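Local structure of UspA1 (Moraxella catarrhalis, 3NTN) at the interface of chains A and B. The protein is a trimeric autotransporter adhesin of the bacterial outer membrane that binds fibronectin and the receptor CEACAM1. Sequence-based numbering; all coordinates share one arbitrary frame. Chains: chain A/B, UspA1.

Contact 1: the interface of chains A and B. Residues chain A 196, 199; chain B 195, 198-199, 202.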
# COMPACT_ATOMS: atom_id res chain seq x y z
N LYS A 196 8.77 26.35 22.43
CA LYS A 196 7.76 27.36 22.66
C LYS A 196 7.74 27.77 24.14
O LYS A 196 7.52 28.93 24.44
CB LYS A 196 6.41 26.82 22.23
CG LYS A 196 5.24 27.68 22.53
CD LYS A 196 4.00 27.11 21.83
CE LYS A 196 2.72 27.66 22.46
NZ LYS A 196 2.46 28.99 21.87
N ILE A 199 10.73 29.96 24.78
CA ILE A 199 10.45 31.33 24.30
C ILE A 199 9.67 32.15 25.36
O ILE A 199 9.98 33.32 25.66
CB ILE A 199 9.73 31.29 22.93
CG1 ILE A 199 10.73 30.85 21.84
CG2 ILE A 199 9.06 32.66 22.60
CD1 ILE A 199 10.13 30.32 20.58
N ASN B 195 6.73 30.05 16.36
CA ASN B 195 7.93 30.15 17.18
C ASN B 195 9.02 31.02 16.56
O ASN B 195 9.72 31.74 17.27
CB ASN B 195 8.51 28.78 17.47
CG ASN B 195 7.71 28.06 18.53
OD1 ASN B 195 6.86 28.68 19.16
ND2 ASN B 195 7.97 26.76 18.73
N ASP B 198 7.97 34.71 16.92
CA ASP B 198 8.08 35.07 18.31
C ASP B 198 9.54 35.33 18.64
O ASP B 198 9.81 36.30 19.32
CB ASP B 198 7.50 33.98 19.25
CG ASP B 198 5.98 33.87 19.14
OD1 ASP B 198 5.36 34.69 18.44
OD2 ASP B 198 5.39 32.95 19.74
N ILE B 199 10.44 34.48 18.12
CA ILE B 199 11.90 34.66 18.33
C ILE B 199 12.39 36.00 17.79
O ILE B 199 13.14 36.74 18.46
CB ILE B 199 12.74 33.45 17.75
CG1 ILE B 199 12.59 32.23 18.66
CG2 ILE B 199 14.25 33.79 17.60
CD1 ILE B 199 12.76 30.89 18.05
N LEU B 202 11.06 38.88 19.95
CA LEU B 202 11.83 38.92 21.19
C LEU B 202 13.24 39.52 20.98
O LEU B 202 13.73 40.32 21.79
CB LEU B 202 11.94 37.51 21.75
CG LEU B 202 12.18 37.56 23.24
CD1 LEU B 202 11.13 38.43 23.91
CD2 LEU B 202 12.26 36.20 23.84
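The side-chain oxygen OD1 of B:Asn195 meets A:Lys196 through its aliphatic CB at 3.6 Å, a van der Waals contact and not a hydrogen bond, since no nitrogen or oxygen of one chain comes within bonding distance of the other here. The site belongs to the parallel coiled-coil stalk of a trimeric autotransporter adhesin, both partners lying on helix 182-217. A:Ile199 hides most surface, 69 Å², and does so with all three outer carbons of its side chain. Its CG1 is anti to the carbonyl carbon (chi1 -72°), which sends CD1 forward to the backbone of the other helix, 3.6 Å from the carbonyl O of B:Asn195. The same methyl lies 3.7 Å from CG1 of B:Ile199, and the two isoleucines, with similar torsions, cross at about a right angle. On its other branch, CG2 of A:Ile199 rests at 3.9 Å on CB of B:Asp198, touching the methylene and not the carboxylate. B:Leu202 comes in one helical turn farther on, its CD2 4.1 Å from the carbonyl O of A:Ile199. At the flank, A:Lys196 has CG anti to the backbone N (chi1 173°) and crosses B:Asn195 nearly perpendicularly. Its side-chain nitrogen NZ stays 5.4 Å from OD2 of B:Asp198. That separation is too long for a salt bridge, although the two groups, if both are charged, may still attract weakly at the edge of this helix-helix contact.

Contact 2: the interface of chains A and B. Residues chain A 40, 53, 55, 69; chain B 42-44, 55, 57-58, 71.
A:Thr40, A:Phe55 and A:Val69 each open a short strand (40-42, 55-57 and 69-71) and pack against residues that close the equivalent strands of chain B, namely B:Ala42, B:Ala57 and B:Leu71, while B:Gly43 and B:Gly58, just past those strands, and B:Gly44, which opens strand 44-45, take positive phi. This is the YadA-like head, a beta roll whose successive coils meet across the trimer. A:Phe55 buries 53 Å². With CG anti to the backbone N (chi1 173°), its ring reaches into chain B, where CD1 of B:Leu71 and CB of B:Ala57 lie on the same side of the ring plane. The methyl of B:Leu71 comes to 3.5 Å from CD2 of A:Phe55, and CB of B:Ala57 to 3.6 Å from CD1. CB of B:Ala42 adds a contact of 3.6 Å to CE1 of A:Phe55. The two Phe55 side chains point tip to tip, CZ to CZ at 4.0 Å, with A:Phe55 CZ at the edge of the B:Phe55 ring and in its plane. One coil along, A:Val69 CG1 touches CG of B:Leu71 at 3.8 Å, so B:Leu71 spans valine and phenylalanine. At the polar end, OG1 of A:Thr40 lies 3.1 Å from N of B:Gly44, yet that N-H is aimed at water 1 (3.0 Å from N of B:Gly44, 158° at the hydrogen), which also contacts the threonine hydroxyl.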
# COMPACT_ATOMS: atom_id res chain seq x y z
N THR A 40 -7.85 -16.50 -21.67
CA THR A 40 -8.39 -17.53 -20.79
C THR A 40 -9.58 -17.06 -19.97
O THR A 40 -9.55 -16.00 -19.36
CB THR A 40 -7.28 -18.05 -19.78
OG1 THR A 40 -6.17 -18.56 -20.51
CG2 THR A 40 -7.81 -19.12 -18.88
N GLY A 53 -3.15 -12.97 -24.13
CA GLY A 53 -2.70 -13.49 -22.84
C GLY A 53 -3.50 -13.04 -21.64
O GLY A 53 -3.01 -13.06 -20.48
N PHE A 55 -6.83 -12.82 -18.87
CA PHE A 55 -7.39 -13.80 -17.98
C PHE A 55 -8.55 -13.14 -17.24
O PHE A 55 -8.40 -12.03 -16.70
CB PHE A 55 -6.34 -14.30 -16.96
CG PHE A 55 -6.93 -15.20 -15.90
CD1 PHE A 55 -7.11 -16.57 -16.14
CD2 PHE A 55 -7.34 -14.68 -14.68
CE1 PHE A 55 -7.69 -17.42 -15.17
CE2 PHE A 55 -7.91 -15.51 -13.69
CZ PHE A 55 -8.11 -16.87 -13.94
N VAL A 69 -5.69 -8.68 -16.45
CA VAL A 69 -6.21 -9.61 -15.45
C VAL A 69 -7.45 -8.95 -14.88
O VAL A 69 -7.41 -7.79 -14.45
CB VAL A 69 -5.18 -9.95 -14.33
CG1 VAL A 69 -5.79 -10.89 -13.24
CG2 VAL A 69 -4.01 -10.61 -14.96
N ALA B 42 -4.56 -22.37 -15.70
CA ALA B 42 -5.86 -22.05 -16.19
C ALA B 42 -5.84 -21.99 -17.74
O ALA B 42 -6.83 -22.30 -18.37
CB ALA B 42 -6.34 -20.75 -15.62
N GLY B 43 -4.69 -21.61 -18.33
CA GLY B 43 -4.63 -21.37 -19.77
C GLY B 43 -3.52 -20.42 -20.17
O GLY B 43 -2.67 -20.03 -19.36
N GLY B 44 -3.54 -20.02 -21.43
CA GLY B 44 -2.50 -19.18 -21.98
C GLY B 44 -1.45 -20.08 -22.58
O GLY B 44 -1.76 -21.15 -23.09
N PHE B 55 -0.44 -21.99 -9.06
CA PHE B 55 -1.42 -21.55 -9.99
C PHE B 55 -0.77 -20.54 -10.92
O PHE B 55 -0.13 -19.61 -10.46
CB PHE B 55 -2.61 -20.92 -9.26
CG PHE B 55 -3.64 -20.34 -10.20
CD1 PHE B 55 -4.61 -21.14 -10.77
CD2 PHE B 55 -3.58 -18.99 -10.55
CE1 PHE B 55 -5.60 -20.59 -11.72
CE2 PHE B 55 -4.52 -18.42 -11.47
CZ PHE B 55 -5.54 -19.23 -12.05
N ALA B 57 -1.60 -18.41 -14.83
CA ALA B 57 -2.38 -18.20 -16.07
C ALA B 57 -1.77 -17.04 -16.87
O ALA B 57 -1.24 -16.12 -16.28
CB ALA B 57 -3.82 -17.93 -15.72
N GLY B 58 -1.86 -17.06 -18.19
CA GLY B 58 -1.42 -15.97 -19.02
C GLY B 58 -0.28 -16.46 -19.89
O GLY B 58 -0.29 -17.60 -20.36
N LEU B 71 0.33 -14.69 -12.19
CA LEU B 71 -0.85 -14.44 -13.00
C LEU B 71 -0.57 -13.23 -13.87
O LEU B 71 -0.38 -12.14 -13.34
CB LEU B 71 -2.05 -14.26 -12.06
CG LEU B 71 -3.45 -13.83 -12.50
CD1 LEU B 71 -3.98 -14.67 -13.66
CD2 LEU B 71 -4.43 -13.89 -11.28
O HOH W 1 -5.97 -20.15 -23.11

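Contact 3: the interface of chains A and B. Residues chain A 137, 188-189, 192, 195; chain B 188, 191-192, 195.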
# COMPACT_ATOMS: atom_id res chain seq x y z
N LEU A 137 6.82 30.79 6.49
CA LEU A 137 7.97 29.86 6.59
C LEU A 137 8.11 29.00 5.30
O LEU A 137 7.16 28.36 4.88
CB LEU A 137 7.81 28.94 7.80
CG LEU A 137 8.95 27.94 8.07
CD1 LEU A 137 10.28 28.66 8.45
CD2 LEU A 137 8.50 27.02 9.18
N LEU A 188 9.41 15.07 16.86
CA LEU A 188 9.75 16.45 16.50
C LEU A 188 8.88 17.50 17.25
O LEU A 188 9.38 18.56 17.63
CB LEU A 188 9.61 16.68 14.98
CG LEU A 188 10.00 18.08 14.51
CD1 LEU A 188 11.43 18.43 14.98
CD2 LEU A 188 9.84 18.26 12.98
N ALA A 189 7.59 17.18 17.44
CA ALA A 189 6.66 18.08 18.10
C ALA A 189 7.01 18.34 19.57
O ALA A 189 6.74 19.44 20.06
CB ALA A 189 5.24 17.59 17.99
N VAL A 192 9.44 21.04 19.45
CA VAL A 192 8.73 22.30 19.10
C VAL A 192 8.02 22.88 20.32
O VAL A 192 8.10 24.08 20.61
CB VAL A 192 7.72 22.11 17.94
CG1 VAL A 192 6.80 23.37 17.73
CG2 VAL A 192 8.41 21.72 16.72
N ASN A 195 10.69 24.28 22.55
CA ASN A 195 11.07 25.59 22.08
C ASN A 195 10.06 26.67 22.46
O ASN A 195 10.46 27.80 22.77
CB ASN A 195 11.23 25.59 20.58
CG ASN A 195 12.56 24.99 20.13
OD1 ASN A 195 13.47 24.73 20.93
ND2 ASN A 195 12.68 24.79 18.82
N LEU B 188 1.90 21.06 12.51
CA LEU B 188 3.09 21.28 13.30
C LEU B 188 3.95 22.47 12.75
O LEU B 188 4.53 23.26 13.52
CB LEU B 188 3.94 20.00 13.39
CG LEU B 188 5.22 20.15 14.21
CD1 LEU B 188 4.87 20.69 15.61
CD2 LEU B 188 6.11 18.86 14.27
N VAL B 191 2.99 26.08 13.95
CA VAL B 191 3.54 26.37 15.25
C VAL B 191 5.00 26.71 15.15
O VAL B 191 5.43 27.67 15.76
CB VAL B 191 3.40 25.18 16.20
CG1 VAL B 191 3.95 25.54 17.54
CG2 VAL B 191 1.92 24.81 16.32
N VAL B 192 5.77 25.96 14.36
CA VAL B 192 7.21 26.26 14.15
C VAL B 192 7.41 27.66 13.58
O VAL B 192 8.25 28.43 14.05
CB VAL B 192 7.91 25.21 13.25
CG1 VAL B 192 9.38 25.60 12.87
CG2 VAL B 192 7.86 23.87 13.94
N ASN B 195 6.73 30.05 16.36
CA ASN B 195 7.93 30.15 17.18
C ASN B 195 9.02 31.02 16.56
O ASN B 195 9.72 31.74 17.27
CB ASN B 195 8.51 28.78 17.47
CG ASN B 195 7.71 28.06 18.53
OD1 ASN B 195 6.86 28.68 19.16
ND2 ASN B 195 7.97 26.76 18.73
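A:Val192, which hides 52 Å² of surface, packs against B:Leu188, B:Val191 and B:Val192 of the other helix. Its two methyls divide the work. CG1, anti to the backbone N (chi1 170°), meets CG1 of B:Val191 at 3.6 Å. CG2 meets CG2 of B:Val192, also at 3.6 Å, the two Val192 side chains crossing at about a right angle. B:Leu188, with 33 Å² hidden, runs past A:Val192 in the opposite direction and spreads its two methyls over chain A. CD1 lies 3.8 Å from A:Val192 CG2 and also reaches CB of A:Ala189, while CD2 lies 4.0 Å from CG of A:Leu188. The small A:Ala189 thus takes the branched tip of B:Leu188 against its backbone. B:Asn195, the next in buried surface, turns its amide nitrogen ND2 toward the carbonyl O of A:Val192 at 3.3 Å. The angle of 128° at the hydrogen makes this a weak hydrogen bond, but it gives a polar group a partner beside the apolar valine and leucine contacts. ND2 also packs on CB of A:Asn195 at 3.9 Å. Leu188, Val192 and Asn195 are spaced by four and then three residues, the heptad pattern of a coiled coil. The layer lies in the early turns of helix 182-217, where A:Leu137 of strand 137-139 also reaches the helix of chain B, its CD2 4.1 Å from CG1 of B:Val192.

Contact 4: the interface of chains A and B. Residues chain A 124, 126, 151-154; chain B 162-165.
A:Val153 is held through both its backbone groups by chain B: its N donates to O of B:Gln163 (3.0 Å, 174° at the hydrogen), and its O accepts from N of B:Val165 at 2.9 Å. These bonds make a parallel beta bridge between strand 153-154 of one subunit and strand 164-165 of the next, an intersubunit pairing in the connection from beta-roll head to coiled-coil stalk of this trimeric autotransporter adhesin. Around the bridge the side chains pack from both flanks. CG2 of A:Val153 meets CD of B:Arg162 at 3.7 Å, the extended arginine chain crossing the valine at about a right angle. B:Val165 has CG1 anti to the carbonyl carbon (chi1 -59°), which leaves CG2 in the crowded position between the backbone N and the carbonyl carbon, turned to CB of A:Ser154 at 3.7 Å and to CB of A:Lys124 close by. CG2 of A:Thr152 lies 4.0 Å from CB of B:Gln163, whose amide oxygen OE1 extends to the CA of A:Ala126. Farther out, water 2 links O of A:Gly151 to N of B:Gln163 (2.9 Å from the nitrogen). Within chain A, the hydroxyl OG1 of A:Thr152 donates to the carbonyl O of A:Lys124 at 2.6 Å, tilted 22° from the carbonyl plane. This second-shell bond may fix the threonine rotation, with OG1 toward A:Lys124 and the methyl CG2 toward B:Gln163, and ties the 124 loop to the bridging segment.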
# COMPACT_ATOMS: atom_id res chain seq x y z
N LYS A 124 -5.84 9.53 -8.48
CA LYS A 124 -5.48 10.93 -8.34
C LYS A 124 -4.18 11.19 -9.10
O LYS A 124 -3.25 10.38 -9.07
CB LYS A 124 -5.31 11.27 -6.84
CG LYS A 124 -5.62 12.72 -6.48
CD LYS A 124 -5.43 12.89 -4.96
CE LYS A 124 -4.88 14.25 -4.62
NZ LYS A 124 -5.44 14.59 -3.31
N ALA A 126 -0.62 12.62 -10.02
CA ALA A 126 0.62 12.99 -9.30
C ALA A 126 0.86 14.51 -9.28
O ALA A 126 0.64 15.22 -10.28
CB ALA A 126 1.82 12.29 -9.94
N GLY A 151 2.03 8.33 -11.85
CA GLY A 151 0.82 7.98 -11.11
C GLY A 151 0.99 7.98 -9.60
O GLY A 151 2.04 8.28 -9.09
N THR A 152 -0.06 7.66 -8.88
CA THR A 152 -0.01 7.65 -7.44
C THR A 152 -0.51 6.31 -6.93
O THR A 152 -0.98 5.48 -7.69
CB THR A 152 -0.87 8.78 -6.86
OG1 THR A 152 -2.20 8.68 -7.38
CG2 THR A 152 -0.30 10.18 -7.21
N VAL A 153 -0.34 6.07 -5.64
CA VAL A 153 -0.96 4.97 -4.97
C VAL A 153 -2.09 5.50 -4.13
O VAL A 153 -1.87 6.39 -3.30
CB VAL A 153 0.08 4.24 -4.09
CG1 VAL A 153 -0.59 3.10 -3.32
CG2 VAL A 153 1.19 3.68 -4.98
N SER A 154 -3.31 5.01 -4.32
CA SER A 154 -4.43 5.59 -3.53
C SER A 154 -4.94 4.59 -2.57
O SER A 154 -5.03 3.38 -2.90
CB SER A 154 -5.58 6.02 -4.43
OG SER A 154 -6.63 6.58 -3.64
N ARG B 162 6.39 7.40 -5.78
CA ARG B 162 4.96 7.65 -5.95
C ARG B 162 4.38 8.25 -4.68
O ARG B 162 4.56 7.67 -3.58
CB ARG B 162 4.13 6.39 -6.26
CG ARG B 162 4.24 5.83 -7.63
CD ARG B 162 3.33 4.63 -7.87
NE ARG B 162 3.47 4.26 -9.26
CZ ARG B 162 4.31 3.35 -9.76
NH1 ARG B 162 5.11 2.62 -8.98
NH2 ARG B 162 4.34 3.16 -11.07
N GLN B 163 3.61 9.33 -4.86
CA GLN B 163 2.81 9.86 -3.78
C GLN B 163 1.79 8.83 -3.27
O GLN B 163 1.26 8.03 -4.04
CB GLN B 163 2.13 11.13 -4.23
CG GLN B 163 3.11 12.30 -4.52
CD GLN B 163 2.38 13.53 -5.02
OE1 GLN B 163 1.58 13.44 -5.96
NE2 GLN B 163 2.65 14.70 -4.40
N ILE B 164 1.54 8.82 -1.98
CA ILE B 164 0.43 8.02 -1.44
C ILE B 164 -0.71 8.96 -1.08
O ILE B 164 -0.45 9.94 -0.39
CB ILE B 164 0.83 7.10 -0.26
CG1 ILE B 164 2.09 6.32 -0.62
CG2 ILE B 164 -0.33 6.14 -0.01
CD1 ILE B 164 2.58 5.19 0.43
N VAL B 165 -1.90 8.74 -1.61
CA VAL B 165 -2.96 9.77 -1.52
C VAL B 165 -4.23 9.29 -0.81
O VAL B 165 -4.46 8.07 -0.66
CB VAL B 165 -3.35 10.36 -2.90
CG1 VAL B 165 -2.10 11.00 -3.63
CG2 VAL B 165 -4.07 9.32 -3.76
O HOH W 2 3.44 10.41 -7.50

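Contacts 1 and 3 are neighbouring layers of one coiled coil, their C-alpha centres about 10 Å apart, and share B:Asn195 on helix 182-217. Contact 4 lies about 28 Å from contact 3 and 37 Å from contact 1, at the passage between head and stalk. Contact 2, in the head, is about 28 Å from contact 4, 54 Å from contact 3 and 64 Å from contact 1. The same two subunits therefore touch along the fibre in different ways, among them packing of beta-roll coils, a backbone bridge and helix packing. Such spacing suits an elongated trimeric adhesin.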